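Local coordinates for hypothetical protein PH1109 (Pyrococcus horikoshii, PDB 2D5A) that is of unknown function but belongs to the CoA-binding family of Rossmann-like proteins and holds a molecule of coenzyme A, at residues I25-A30 / D82-P87; D37-M42 / E61-K66; Y53-K58 / P69-I74. All blocks are in the same frame, centred on the assembly; numbering follows the deposited sequence.

All three contacts border the coenzyme A molecule held by a Rossmann-like fold. Contact 1 pairs two central strands of the parallel sheet, and their loops pass the adenine and pantetheine parts of the ligand. Contact 3, its centre about 10 Å away, adds the outermost strand 51-55, bonded to strand 24-28 through Tyr53 N and Ile25 O (2.8 Å), and reaches the adenosine end. Contact 2, centred about 11 Å from contact 1 and 12 Å from contact 3, joins the helix after the first strand to a hairpin; through Asp37 it touches the pantetheine arm. Met42 CE of contact 2 lies 3.7 Å from Pro54 CD of contact 3.

Contact 1: residues I25-A30 / D82-P87; sequences IALVGA and DLFVKP. With COA (coenzyme A), chain B.
Leu27, its CG anti to the backbone N (chi1 -167°), lays its isobutyl group against Phe84, which is turned with CG anti to its carbonyl carbon (chi1 -77°) and offers CD2 and CE2 to it. The two side chains cross obliquely, Leu27 CD2 coming 3.7 Å from Phe84 CD2. Leu27 also runs alongside Asp82, pointing the same way, with CD1 3.8 Å from Asp82 OD2; the other carboxylate oxygen, OD1, is hydrogen-bonded to Gln108. On the opposite face of the sheet Val28 lies beside Leu83, with Val28 CB 4.0 Å from Leu83 CD2. Val28 CG1 meets Val85 CG1 at 3.9 Å.

The strands run parallel. Asp82 N donates to Ala26 O (2.8 Å) and Val28 N to Asp82 O (2.9 Å). A third bond, Phe84 N to Val28 O (2.7 Å), carries the pairing one residue past the end of strand 80-83 and is more bent, with 146° at the hydrogen. In the other segment a type II turn runs from Leu27 to Ala30, the glycine-containing turn after the first strand of a Rossmann-like fold. Gly29 CA packs on Val85 CG1 and comes within 3.4 Å of adenine N3A of coenzyme A. A water donates to both Gly29 O and Phe84 O, tying the two loops together.

Helix 37-47 covers the Leu27 and Phe84 face through Ala38, Val41 and Met42; helix 90-100 covers Val28, Leu83 and Val85 with Thr90 and Tyr93, and strand 51-55 pairs with the other edge of strand 24-28.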
loop_
_atom_site.group_PDB
_atom_site.type_symbol
_atom_site.label_atom_id
_atom_site.label_comp_id
_atom_site.label_asym_id
_atom_site.label_seq_id
_atom_site.Cartn_x
_atom_site.Cartn_y
_atom_site.Cartn_z
ATOM N N ILE A 25 2.449 -5.896 -4.893
ATOM C CA ILE A 25 2.245 -4.571 -4.230
ATOM C C ILE A 25 2.716 -3.445 -5.142
ATOM O O ILE A 25 3.836 -3.582 -5.718
ATOM C CB ILE A 25 3.123 -4.491 -2.956
ATOM C CG1 ILE A 25 2.926 -5.730 -1.975
ATOM C CG2 ILE A 25 2.679 -3.162 -2.101
ATOM C CD1 ILE A 25 1.502 -5.983 -1.553
ATOM N N ALA A 26 1.948 -2.349 -5.264
ATOM C CA ALA A 26 2.455 -1.119 -5.967
ATOM C C ALA A 26 2.730 -0.246 -4.763
ATOM O O ALA A 26 1.751 0.153 -4.070
ATOM C CB ALA A 26 1.377 -0.512 -6.786
ATOM N N LEU A 27 4.004 0.129 -4.551
ATOM C CA LEU A 27 4.370 0.908 -3.349
ATOM C C LEU A 27 4.612 2.343 -3.874
ATOM O O LEU A 27 5.617 2.701 -4.486
ATOM C CB LEU A 27 5.609 0.305 -2.679
ATOM C CG LEU A 27 5.890 0.868 -1.232
ATOM C CD1 LEU A 27 6.618 -0.141 -0.354
ATOM C CD2 LEU A 27 6.777 2.207 -1.354
ATOM N N VAL A 28 3.630 3.177 -3.514
ATOM C CA VAL A 28 3.592 4.564 -4.129
ATOM C C VAL A 28 4.295 5.534 -3.219
ATOM O O VAL A 28 4.025 5.579 -2.001
ATOM C CB VAL A 28 2.054 4.978 -4.296
ATOM C CG1 VAL A 28 2.005 6.451 -4.785
ATOM C CG2 VAL A 28 1.332 4.036 -5.251
ATOM N N GLY A 29 5.206 6.315 -3.778
ATOM C CA GLY A 29 6.062 7.180 -2.917
ATOM C C GLY A 29 7.405 6.492 -2.611
ATOM O O GLY A 29 8.209 6.900 -1.791
ATOM N N ALA A 30 7.672 5.415 -3.397
ATOM C CA ALA A 30 8.961 4.731 -3.195
ATOM C C ALA A 30 10.132 5.714 -3.328
ATOM O O ALA A 30 10.097 6.589 -4.178
ATOM C CB ALA A 30 9.128 3.658 -4.294
ATOM N N ASP A 82 0.023 0.392 -1.825
ATOM C CA ASP A 82 0.499 0.699 -0.427
ATOM C C ASP A 82 0.995 2.145 -0.573
ATOM O O ASP A 82 1.940 2.396 -1.297
ATOM C CB ASP A 82 1.596 -0.308 -0.111
ATOM C CG ASP A 82 2.181 -0.154 1.209
ATOM O OD1 ASP A 82 1.388 0.383 2.118
ATOM O OD2 ASP A 82 3.311 -0.538 1.505
ATOM N N LEU A 83 0.324 3.076 0.133
ATOM C CA LEU A 83 0.539 4.525 -0.122
ATOM C C LEU A 83 1.485 5.184 0.835
ATOM O O LEU A 83 1.283 5.068 2.041
ATOM C CB LEU A 83 -0.829 5.239 -0.033
ATOM C CG LEU A 83 -1.855 4.786 -1.073
ATOM C CD1 LEU A 83 -3.292 5.264 -0.598
ATOM C CD2 LEU A 83 -1.513 5.358 -2.523
ATOM N N PHE A 84 2.590 5.758 0.314
ATOM C CA PHE A 84 3.558 6.530 1.121
ATOM C C PHE A 84 3.641 7.966 0.492
ATOM O O PHE A 84 4.739 8.497 0.235
ATOM C CB PHE A 84 4.949 5.910 1.055
ATOM C CG PHE A 84 5.094 4.670 1.924
ATOM C CD1 PHE A 84 5.623 4.793 3.216
ATOM C CD2 PHE A 84 4.736 3.433 1.433
ATOM C CE1 PHE A 84 5.821 3.641 4.048
ATOM C CE2 PHE A 84 4.938 2.288 2.224
ATOM C CZ PHE A 84 5.471 2.370 3.498
ATOM N N VAL A 85 2.475 8.550 0.279
ATOM C CA VAL A 85 2.450 9.914 -0.233
ATOM C C VAL A 85 1.416 10.733 0.580
ATOM O O VAL A 85 0.579 10.144 1.202
ATOM C CB VAL A 85 1.997 10.027 -1.714
ATOM C CG1 VAL A 85 3.166 9.431 -2.632
ATOM C CG2 VAL A 85 0.664 9.288 -2.054
ATOM N N LYS A 86 1.533 12.045 0.500
ATOM C CA LYS A 86 0.629 12.849 1.291
ATOM C C LYS A 86 -0.791 12.621 0.916
ATOM O O LYS A 86 -1.204 12.332 -0.214
ATOM C CB LYS A 86 1.046 14.317 1.129
ATOM C CG LYS A 86 2.311 14.521 1.907
ATOM C CD LYS A 86 2.985 15.815 1.439
ATOM C CE LYS A 86 3.769 16.374 2.562
ATOM N NZ LYS A 86 4.902 17.233 2.025
ATOM N N PRO A 87 -1.715 12.927 1.899
ATOM C CA PRO A 87 -3.110 12.720 1.639
ATOM C C PRO A 87 -3.718 13.186 0.362
ATOM O O PRO A 87 -4.410 12.375 -0.339
ATOM C CB PRO A 87 -3.821 13.389 2.868
ATOM C CG PRO A 87 -2.809 13.296 3.977
ATOM C CD PRO A 87 -1.403 13.389 3.260
HETATM N N1A COA B . 3.987 10.169 -6.645
HETATM C C2A COA B . 4.829 9.340 -6.049
HETATM N N3A COA B . 5.720 9.736 -5.140
HETATM C C4A COA B . 5.726 11.029 -4.779
HETATM C C5A COA B . 4.838 11.936 -5.356
HETATM C C6A COA B . 3.962 11.485 -6.330
HETATM N N6A COA B . 3.156 12.320 -7.004
HETATM N N7A COA B . 5.114 13.130 -4.825
HETATM C C8A COA B . 6.116 12.996 -3.957
HETATM N N9A COA B . 6.500 11.711 -3.931
HETATM C C1B COA B . 7.643 11.150 -3.193
HETATM C C2B COA B . 8.885 12.046 -3.229
HETATM O O2B COA B . 9.688 11.728 -4.366
HETATM C C3B COA B . 9.550 11.703 -1.894
HETATM O O3B COA B . 10.708 10.871 -2.013
HETATM P P3B COA B . 12.141 11.569 -2.258
HETATM O O7A COA B . 13.104 10.311 -2.545
HETATM O O8A COA B . 12.553 12.324 -0.920
HETATM O O9A COA B . 11.970 12.480 -3.420
HETATM C C4B COA B . 8.452 11.006 -1.082
HETATM O O4B COA B . 7.243 11.191 -1.823
HETATM C C5B COA B . 8.301 11.663 0.292
HETATM O O5B COA B . 8.139 13.070 0.120
HETATM P P1A COA B . 7.244 13.966 1.139
HETATM O O1A COA B . 5.823 13.587 0.956
HETATM O O2A COA B . 7.680 15.346 0.817
HETATM O O3A COA B . 7.910 13.545 2.539
HETATM P P2A COA B . 7.344 13.939 4.004
HETATM O O4A COA B . 8.554 13.973 4.854
HETATM O O5A COA B . 6.446 15.107 3.843
HETATM O O6A COA B . 6.480 12.666 4.480
HETATM C CBP COA B . 4.971 10.914 3.890
HETATM C CCP COA B . 5.136 12.429 4.047
HETATM C CDP COA B . 6.055 10.280 3.014
HETATM C CEP COA B . 3.513 10.561 3.613
HETATM C CAP COA B . 5.274 10.378 5.303
HETATM O OAP COA B . 4.389 10.873 6.316
HETATM C C9P COA B . 5.257 8.853 5.438
HETATM O O9P COA B . 6.425 8.235 5.182
HETATM N N8P COA B . 4.182 8.221 5.914
HETATM C C7P COA B . 4.159 6.772 6.144
HETATM C C6P COA B . 4.747 6.560 7.546
HETATM C C5P COA B . 4.777 5.071 7.894
HETATM O O5P COA B . 3.646 4.367 7.679
HETATM N N4P COA B . 5.918 4.556 8.325
HETATM C C3P COA B . 6.012 3.121 8.622
HETATM C C2P COA B . 6.420 3.027 10.088
HETATM S S1P COA B . 6.690 1.270 10.505
HETATM O O HOH W 1 7.450 8.323 0.518
#

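Contact 2: residues D37-M42 / E61-K66; sequences DANIVM and EVLGRK. With COA (coenzyme A), chain B.
Met42 and Leu63 reach toward each other and overlap, a thioether chain from helix 37-47 meeting a leucine at the turn of the hairpin. Met42 leaves the helix with CG anti to its backbone N (chi1 175°), and an extended chain beyond CG carries SD and CE across to the hairpin. Leu63 CD1 rests on the CB-CG-SD part of this chain, 3.6 Å from Met42 CG, while the methionine methyl passes beyond it. Met42 CE ends 3.5 Å from the carbonyl O of Val62, while SD is a looser 4.3 Å from Val62 CG1.

Arg65 lies across the end of the methionine, its CG 3.8 Å from Met42 CE. Only the aliphatic root of the arginine takes part: bends at chi2 and chi3 turn the guanidinium to a salt bridge with Asp51 and a cation-pi contact with Tyr53. Asn39, one helical turn before Met42, approaches Leu63 at an oblique angle, its ND2 being 3.8 Å from Leu63 CD1. Its amide is engaged at both ends, ND2 by Ser31 O and OD1 by Lys43, which should fix its rotation beside the leucine.

The hairpin is closed by a type I' turn from Val62 to Arg65, with Leu63 and Gly64 both at positive phi. Val62 and Arg65 exchange two backbone hydrogen bonds across it, which makes them a hydrogen-bonded antiparallel pair. At the start of the helical segment, Asp37 OD2 accepts a nearly straight bond from N4P of coenzyme A (2.7 Å, 178°).

The helix follows strand 24-28 and packs back on it through Ala38 and Met42 against Leu27, while Met42 and Arg65 both touch Pro54 of strand 51-55, placing the hairpin beside the outermost strand of the parallel sheet.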
loop_
_atom_site.group_PDB
_atom_site.type_symbol
_atom_site.label_atom_id
_atom_site.label_comp_id
_atom_site.label_asym_id
_atom_site.label_seq_id
_atom_site.Cartn_x
_atom_site.Cartn_y
_atom_site.Cartn_z
ATOM N N ASP A 37 10.594 6.322 5.236
ATOM C CA ASP A 37 9.856 5.127 5.623
ATOM C C ASP A 37 9.502 4.236 4.446
ATOM O O ASP A 37 9.486 2.987 4.549
ATOM C CB ASP A 37 8.550 5.559 6.294
ATOM C CG ASP A 37 8.865 6.180 7.720
ATOM O OD1 ASP A 37 10.026 6.654 7.902
ATOM O OD2 ASP A 37 8.026 6.155 8.627
ATOM N N ALA A 38 9.200 4.845 3.308
ATOM C CA ALA A 38 8.898 3.997 2.132
ATOM C C ALA A 38 10.088 3.077 1.761
ATOM O O ALA A 38 9.879 1.939 1.209
ATOM C CB ALA A 38 8.550 4.933 0.882
ATOM N N ASN A 39 11.325 3.511 1.982
ATOM C CA ASN A 39 12.490 2.685 1.573
ATOM C C ASN A 39 12.598 1.512 2.537
ATOM O O ASN A 39 12.837 0.336 2.179
ATOM C CB ASN A 39 13.739 3.566 1.583
ATOM C CG ASN A 39 14.979 2.800 1.205
ATOM O OD1 ASN A 39 15.625 2.125 2.079
ATOM N ND2 ASN A 39 15.383 2.913 -0.064
ATOM N N ILE A 40 12.486 1.849 3.828
ATOM C CA ILE A 40 12.573 0.785 4.865
ATOM C C ILE A 40 11.478 -0.267 4.682
ATOM O O ILE A 40 11.810 -1.476 4.659
ATOM C CB ILE A 40 12.315 1.399 6.298
ATOM C CG1 ILE A 40 13.246 2.582 6.534
ATOM C CG2 ILE A 40 12.520 0.295 7.399
ATOM C CD1 ILE A 40 14.516 2.281 6.080
ATOM N N VAL A 41 10.225 0.133 4.473
ATOM C CA VAL A 41 9.149 -0.859 4.336
ATOM C C VAL A 41 9.329 -1.644 2.995
ATOM O O VAL A 41 9.042 -2.820 2.948
ATOM C CB VAL A 41 7.744 -0.209 4.382
ATOM C CG1 VAL A 41 6.585 -1.180 4.021
ATOM C CG2 VAL A 41 7.491 0.384 5.882
ATOM N N MET A 42 9.688 -0.912 1.926
ATOM C CA MET A 42 9.903 -1.663 0.617
ATOM C C MET A 42 10.993 -2.745 0.790
ATOM O O MET A 42 10.789 -3.911 0.413
ATOM C CB MET A 42 10.378 -0.659 -0.466
ATOM C CG MET A 42 10.683 -1.586 -1.720
ATOM S SD MET A 42 10.618 -0.310 -3.131
ATOM C CE MET A 42 11.249 -1.389 -4.497
ATOM N N GLU A 61 14.585 3.710 -11.131
ATOM C CA GLU A 61 14.928 2.429 -10.425
ATOM C C GLU A 61 15.103 2.713 -8.909
ATOM O O GLU A 61 15.665 3.726 -8.519
ATOM C CB GLU A 61 16.218 1.819 -11.054
ATOM C CG GLU A 61 16.361 0.351 -10.601
ATOM C CD GLU A 61 17.424 -0.418 -11.444
ATOM O OE1 GLU A 61 17.322 -1.683 -11.451
ATOM O OE2 GLU A 61 18.269 0.271 -12.051
ATOM N N VAL A 62 14.495 1.855 -8.103
ATOM C CA VAL A 62 14.629 2.015 -6.656
ATOM C C VAL A 62 14.823 0.609 -6.054
ATOM O O VAL A 62 14.045 -0.294 -6.357
ATOM C CB VAL A 62 13.317 2.613 -6.057
ATOM C CG1 VAL A 62 13.397 2.664 -4.488
ATOM C CG2 VAL A 62 13.181 4.087 -6.533
ATOM N N LEU A 63 15.891 0.496 -5.273
ATOM C CA LEU A 63 16.212 -0.796 -4.576
ATOM C C LEU A 63 16.289 -1.928 -5.651
ATOM O O LEU A 63 15.895 -3.094 -5.409
ATOM C CB LEU A 63 15.097 -1.161 -3.514
ATOM C CG LEU A 63 15.371 -0.242 -2.328
ATOM C CD1 LEU A 63 14.085 -0.412 -1.348
ATOM C CD2 LEU A 63 16.647 -0.652 -1.533
ATOM N N GLY A 64 16.783 -1.551 -6.815
ATOM C CA GLY A 64 16.966 -2.567 -7.832
ATOM C C GLY A 64 15.751 -2.996 -8.606
ATOM O O GLY A 64 15.811 -3.942 -9.393
ATOM N N ARG A 65 14.644 -2.317 -8.368
ATOM C CA ARG A 65 13.379 -2.691 -9.030
ATOM C C ARG A 65 13.063 -1.520 -9.996
ATOM O O ARG A 65 13.222 -0.308 -9.651
ATOM C CB ARG A 65 12.205 -2.745 -8.024
ATOM C CG ARG A 65 12.291 -3.962 -7.042
ATOM C CD ARG A 65 12.070 -5.230 -7.911
ATOM N NE ARG A 65 10.713 -5.249 -8.513
ATOM C CZ ARG A 65 9.728 -6.089 -8.209
ATOM N NH1 ARG A 65 9.889 -7.092 -7.299
ATOM N NH2 ARG A 65 8.537 -5.859 -8.780
ATOM N N LYS A 66 12.592 -1.839 -11.184
ATOM C CA LYS A 66 12.197 -0.678 -12.094
ATOM C C LYS A 66 11.089 0.091 -11.352
ATOM O O LYS A 66 10.168 -0.550 -10.819
ATOM C CB LYS A 66 11.488 -1.280 -13.339
ATOM C CG LYS A 66 12.535 -1.937 -14.305
ATOM C CD LYS A 66 11.886 -3.178 -15.055
ATOM C CE LYS A 66 12.987 -4.183 -15.686
ATOM N NZ LYS A 66 13.395 -3.498 -16.992
HETATM N N1A COA B . 3.987 10.169 -6.645
HETATM C C2A COA B . 4.829 9.340 -6.049
HETATM N N3A COA B . 5.720 9.736 -5.140
HETATM C C4A COA B . 5.726 11.029 -4.779
HETATM C C5A COA B . 4.838 11.936 -5.356
HETATM C C6A COA B . 3.962 11.485 -6.330
HETATM N N6A COA B . 3.156 12.320 -7.004
HETATM N N7A COA B . 5.114 13.130 -4.825
HETATM C C8A COA B . 6.116 12.996 -3.957
HETATM N N9A COA B . 6.500 11.711 -3.931
HETATM C C1B COA B . 7.643 11.150 -3.193
HETATM C C2B COA B . 8.885 12.046 -3.229
HETATM O O2B COA B . 9.688 11.728 -4.366
HETATM C C3B COA B . 9.550 11.703 -1.894
HETATM O O3B COA B . 10.708 10.871 -2.013
HETATM P P3B COA B . 12.141 11.569 -2.258
HETATM O O7A COA B . 13.104 10.311 -2.545
HETATM O O8A COA B . 12.553 12.324 -0.920
HETATM O O9A COA B . 11.970 12.480 -3.420
HETATM C C4B COA B . 8.452 11.006 -1.082
HETATM O O4B COA B . 7.243 11.191 -1.823
HETATM C C5B COA B . 8.301 11.663 0.292
HETATM O O5B COA B . 8.139 13.070 0.120
HETATM P P1A COA B . 7.244 13.966 1.139
HETATM O O1A COA B . 5.823 13.587 0.956
HETATM O O2A COA B . 7.680 15.346 0.817
HETATM O O3A COA B . 7.910 13.545 2.539
HETATM P P2A COA B . 7.344 13.939 4.004
HETATM O O4A COA B . 8.554 13.973 4.854
HETATM O O5A COA B . 6.446 15.107 3.843
HETATM O O6A COA B . 6.480 12.666 4.480
HETATM C CBP COA B . 4.971 10.914 3.890
HETATM C CCP COA B . 5.136 12.429 4.047
HETATM C CDP COA B . 6.055 10.280 3.014
HETATM C CEP COA B . 3.513 10.561 3.613
HETATM C CAP COA B . 5.274 10.378 5.303
HETATM O OAP COA B . 4.389 10.873 6.316
HETATM C C9P COA B . 5.257 8.853 5.438
HETATM O O9P COA B . 6.425 8.235 5.182
HETATM N N8P COA B . 4.182 8.221 5.914
HETATM C C7P COA B . 4.159 6.772 6.144
HETATM C C6P COA B . 4.747 6.560 7.546
HETATM C C5P COA B . 4.777 5.071 7.894
HETATM O O5P COA B . 3.646 4.367 7.679
HETATM N N4P COA B . 5.918 4.556 8.325
HETATM C C3P COA B . 6.012 3.121 8.622
HETATM C C2P COA B . 6.420 3.027 10.088
HETATM S S1P COA B . 6.690 1.270 10.505
#

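Contact 3: residues Y53-K58 / P69-I74; sequences YPVNPK and PSVLDI. With COA (coenzyme A), chain B.
Ile74 CG2 sits over one face of the Tyr53 ring in a CH-pi contact, where the outermost strand of the Rossmann-like sheet meets the loop that leads to strand 80-83. The methyl is 3.7 Å from the ring centroid and 15° off the normal, offset toward the rim. Ile74 has CG2 anti to its backbone N and CG1 anti to its carbonyl carbon (chi1 -68°); the two branches therefore divide the work. CG2 takes the ring, and Ile74 CD1 at the end of the other branch drops into the notch formed by Tyr53 CB and Val55 CG2, 3.7 Å from each.

Val55 is the bump entering from the strand side. Its CG1 presses on the backbone bend leading into the short 3-10 turn 71-73, 3.9 Å from Ser70 C, while CG2 turns to Ile74 and, more loosely, to Val71. The loop around this hollow contains an ST turn, Leu72 N donating to Ser70 OG; Val71 N is hydrogen-bonded to the side chain of Gln96. Farther out two prolines meet at the surface, Pro57 CG lying 3.4 Å from Pro69 O.

Beyond the strand end, Asn56 to Lys58 line the adenosine end of coenzyme A. Pro57 CD packs on adenine, 3.5 Å from N1A of coenzyme A. Asn56 ND2 gives a straight bond to ribose O2B (3.0 Å) and also bonds Ala30 O, linking the nucleotide to the glycine-bearing loop after the first strand. Its OD1 accepts from Lys58 N in an Asx turn, the donor standing 47° above the carbonyl plane. The extended Lys58 side chain passes the ribose, and its NZ bonds O9A of the 3'-phosphate of coenzyme A at 2.8 Å.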
loop_
_atom_site.group_PDB
_atom_site.type_symbol
_atom_site.label_atom_id
_atom_site.label_comp_id
_atom_site.label_asym_id
_atom_site.label_seq_id
_atom_site.Cartn_x
_atom_site.Cartn_y
_atom_site.Cartn_z
ATOM N N TYR A 53 6.458 -3.416 -6.633
ATOM C CA TYR A 53 6.742 -2.496 -7.787
ATOM C C TYR A 53 6.720 -1.061 -7.231
ATOM O O TYR A 53 5.659 -0.586 -6.840
ATOM C CB TYR A 53 5.578 -2.662 -8.769
ATOM C CG TYR A 53 5.624 -4.016 -9.469
ATOM C CD1 TYR A 53 6.316 -4.109 -10.731
ATOM C CD2 TYR A 53 4.980 -5.125 -8.965
ATOM C CE1 TYR A 53 6.376 -5.257 -11.382
ATOM C CE2 TYR A 53 5.013 -6.326 -9.727
ATOM C CZ TYR A 53 5.755 -6.317 -10.925
ATOM O OH TYR A 53 5.756 -7.566 -11.589
ATOM N N PRO A 54 7.873 -0.415 -7.164
ATOM C CA PRO A 54 7.890 0.968 -6.701
ATOM C C PRO A 54 7.231 1.880 -7.757
ATOM O O PRO A 54 7.346 1.749 -8.980
ATOM C CB PRO A 54 9.377 1.312 -6.544
ATOM C CG PRO A 54 10.084 0.407 -7.580
ATOM C CD PRO A 54 9.238 -0.900 -7.619
ATOM N N VAL A 55 6.472 2.855 -7.247
ATOM C CA VAL A 55 5.784 3.820 -8.145
ATOM C C VAL A 55 6.148 5.225 -7.659
ATOM O O VAL A 55 5.849 5.625 -6.530
ATOM C CB VAL A 55 4.220 3.666 -8.020
ATOM C CG1 VAL A 55 3.504 4.788 -8.830
ATOM C CG2 VAL A 55 3.841 2.265 -8.570
ATOM N N ASN A 56 6.790 6.017 -8.536
ATOM C CA ASN A 56 7.190 7.369 -8.162
ATOM C C ASN A 56 7.734 7.941 -9.513
ATOM O O ASN A 56 8.778 7.481 -9.987
ATOM C CB ASN A 56 8.365 7.395 -7.157
ATOM C CG ASN A 56 8.656 8.825 -6.707
ATOM O OD1 ASN A 56 8.307 9.787 -7.433
ATOM N ND2 ASN A 56 9.204 9.013 -5.489
ATOM N N PRO A 57 7.030 8.893 -10.114
ATOM C CA PRO A 57 7.463 9.485 -11.398
ATOM C C PRO A 57 8.833 10.124 -11.352
ATOM O O PRO A 57 9.379 10.383 -12.442
ATOM C CB PRO A 57 6.396 10.615 -11.700
ATOM C CG PRO A 57 5.188 10.111 -10.876
ATOM C CD PRO A 57 5.729 9.428 -9.624
ATOM N N LYS A 58 9.367 10.378 -10.159
ATOM C CA LYS A 58 10.669 11.014 -10.084
ATOM C C LYS A 58 11.801 10.008 -10.440
ATOM O O LYS A 58 12.889 10.441 -10.857
ATOM C CB LYS A 58 10.911 11.505 -8.675
ATOM C CG LYS A 58 12.353 12.044 -8.436
ATOM C CD LYS A 58 12.367 12.621 -7.023
ATOM C CE LYS A 58 13.744 13.154 -6.581
ATOM N NZ LYS A 58 13.721 13.752 -5.193
ATOM N N PRO A 69 5.920 5.351 -13.242
ATOM C CA PRO A 69 5.328 6.685 -13.051
ATOM C C PRO A 69 3.827 6.631 -12.690
ATOM O O PRO A 69 3.287 7.668 -12.265
ATOM C CB PRO A 69 5.608 7.414 -14.387
ATOM C CG PRO A 69 5.493 6.242 -15.427
ATOM C CD PRO A 69 6.161 5.005 -14.707
ATOM N N SER A 70 3.211 5.437 -12.767
ATOM C CA SER A 70 1.814 5.298 -12.383
ATOM C C SER A 70 1.580 3.818 -12.079
ATOM O O SER A 70 2.306 2.918 -12.619
ATOM C CB SER A 70 0.968 5.803 -13.579
ATOM O OG SER A 70 -0.003 4.947 -13.929
ATOM N N VAL A 71 0.555 3.507 -11.266
ATOM C CA VAL A 71 0.259 2.075 -11.016
ATOM C C VAL A 71 -0.190 1.463 -12.349
ATOM O O VAL A 71 -0.084 0.249 -12.554
ATOM C CB VAL A 71 -0.893 2.050 -9.942
ATOM C CG1 VAL A 71 -1.430 0.571 -9.838
ATOM C CG2 VAL A 71 -0.394 2.652 -8.574
ATOM N N LEU A 72 -0.787 2.279 -13.254
ATOM C CA LEU A 72 -1.317 1.718 -14.498
ATOM C C LEU A 72 -0.200 1.281 -15.480
ATOM O O LEU A 72 -0.502 0.490 -16.414
ATOM C CB LEU A 72 -2.218 2.770 -15.220
ATOM C CG LEU A 72 -3.514 2.924 -14.383
ATOM C CD1 LEU A 72 -4.400 4.093 -15.015
ATOM C CD2 LEU A 72 -4.281 1.571 -14.358
ATOM N N ASP A 73 1.015 1.789 -15.284
ATOM C CA ASP A 73 2.135 1.397 -16.148
ATOM C C ASP A 73 2.806 0.122 -15.717
ATOM O O ASP A 73 3.649 -0.398 -16.512
ATOM C CB ASP A 73 3.226 2.493 -16.204
ATOM C CG ASP A 73 2.693 3.695 -16.993
ATOM O OD1 ASP A 73 2.390 4.730 -16.479
ATOM O OD2 ASP A 73 2.451 3.526 -18.146
ATOM N N ILE A 74 2.348 -0.480 -14.587
ATOM C CA ILE A 74 3.041 -1.713 -14.125
ATOM C C ILE A 74 2.599 -2.878 -15.010
ATOM O O ILE A 74 1.417 -3.173 -15.175
ATOM C CB ILE A 74 2.645 -1.966 -12.684
ATOM C CG1 ILE A 74 3.277 -0.816 -11.829
ATOM C CG2 ILE A 74 3.148 -3.417 -12.191
ATOM C CD1 ILE A 74 2.775 -0.874 -10.285
HETATM N N1A COA B . 3.987 10.169 -6.645
HETATM C C2A COA B . 4.829 9.340 -6.049
HETATM N N3A COA B . 5.720 9.736 -5.140
HETATM C C4A COA B . 5.726 11.029 -4.779
HETATM C C5A COA B . 4.838 11.936 -5.356
HETATM C C6A COA B . 3.962 11.485 -6.330
HETATM N N6A COA B . 3.156 12.320 -7.004
HETATM N N7A COA B . 5.114 13.130 -4.825
HETATM C C8A COA B . 6.116 12.996 -3.957
HETATM N N9A COA B . 6.500 11.711 -3.931
HETATM C C1B COA B . 7.643 11.150 -3.193
HETATM C C2B COA B . 8.885 12.046 -3.229
HETATM O O2B COA B . 9.688 11.728 -4.366
HETATM C C3B COA B . 9.550 11.703 -1.894
HETATM O O3B COA B . 10.708 10.871 -2.013
HETATM P P3B COA B . 12.141 11.569 -2.258
HETATM O O7A COA B . 13.104 10.311 -2.545
HETATM O O8A COA B . 12.553 12.324 -0.920
HETATM O O9A COA B . 11.970 12.480 -3.420
HETATM C C4B COA B . 8.452 11.006 -1.082
HETATM O O4B COA B . 7.243 11.191 -1.823
HETATM C C5B COA B . 8.301 11.663 0.292
HETATM O O5B COA B . 8.139 13.070 0.120
HETATM P P1A COA B . 7.244 13.966 1.139
HETATM O O1A COA B . 5.823 13.587 0.956
HETATM O O2A COA B . 7.680 15.346 0.817
HETATM O O3A COA B . 7.910 13.545 2.539
HETATM P P2A COA B . 7.344 13.939 4.004
HETATM O O4A COA B . 8.554 13.973 4.854
HETATM O O5A COA B . 6.446 15.107 3.843
HETATM O O6A COA B . 6.480 12.666 4.480
HETATM C CBP COA B . 4.971 10.914 3.890
HETATM C CCP COA B . 5.136 12.429 4.047
HETATM C CDP COA B . 6.055 10.280 3.014
HETATM C CEP COA B . 3.513 10.561 3.613
HETATM C CAP COA B . 5.274 10.378 5.303
HETATM O OAP COA B . 4.389 10.873 6.316
HETATM C C9P COA B . 5.257 8.853 5.438
HETATM O O9P COA B . 6.425 8.235 5.182
HETATM N N8P COA B . 4.182 8.221 5.914
HETATM C C7P COA B . 4.159 6.772 6.144
HETATM C C6P COA B . 4.747 6.560 7.546
HETATM C C5P COA B . 4.777 5.071 7.894
HETATM O O5P COA B . 3.646 4.367 7.679
HETATM N N4P COA B . 5.918 4.556 8.325
HETATM C C3P COA B . 6.012 3.121 8.622
HETATM C C2P COA B . 6.420 3.027 10.088
HETATM S S1P COA B . 6.690 1.270 10.505
#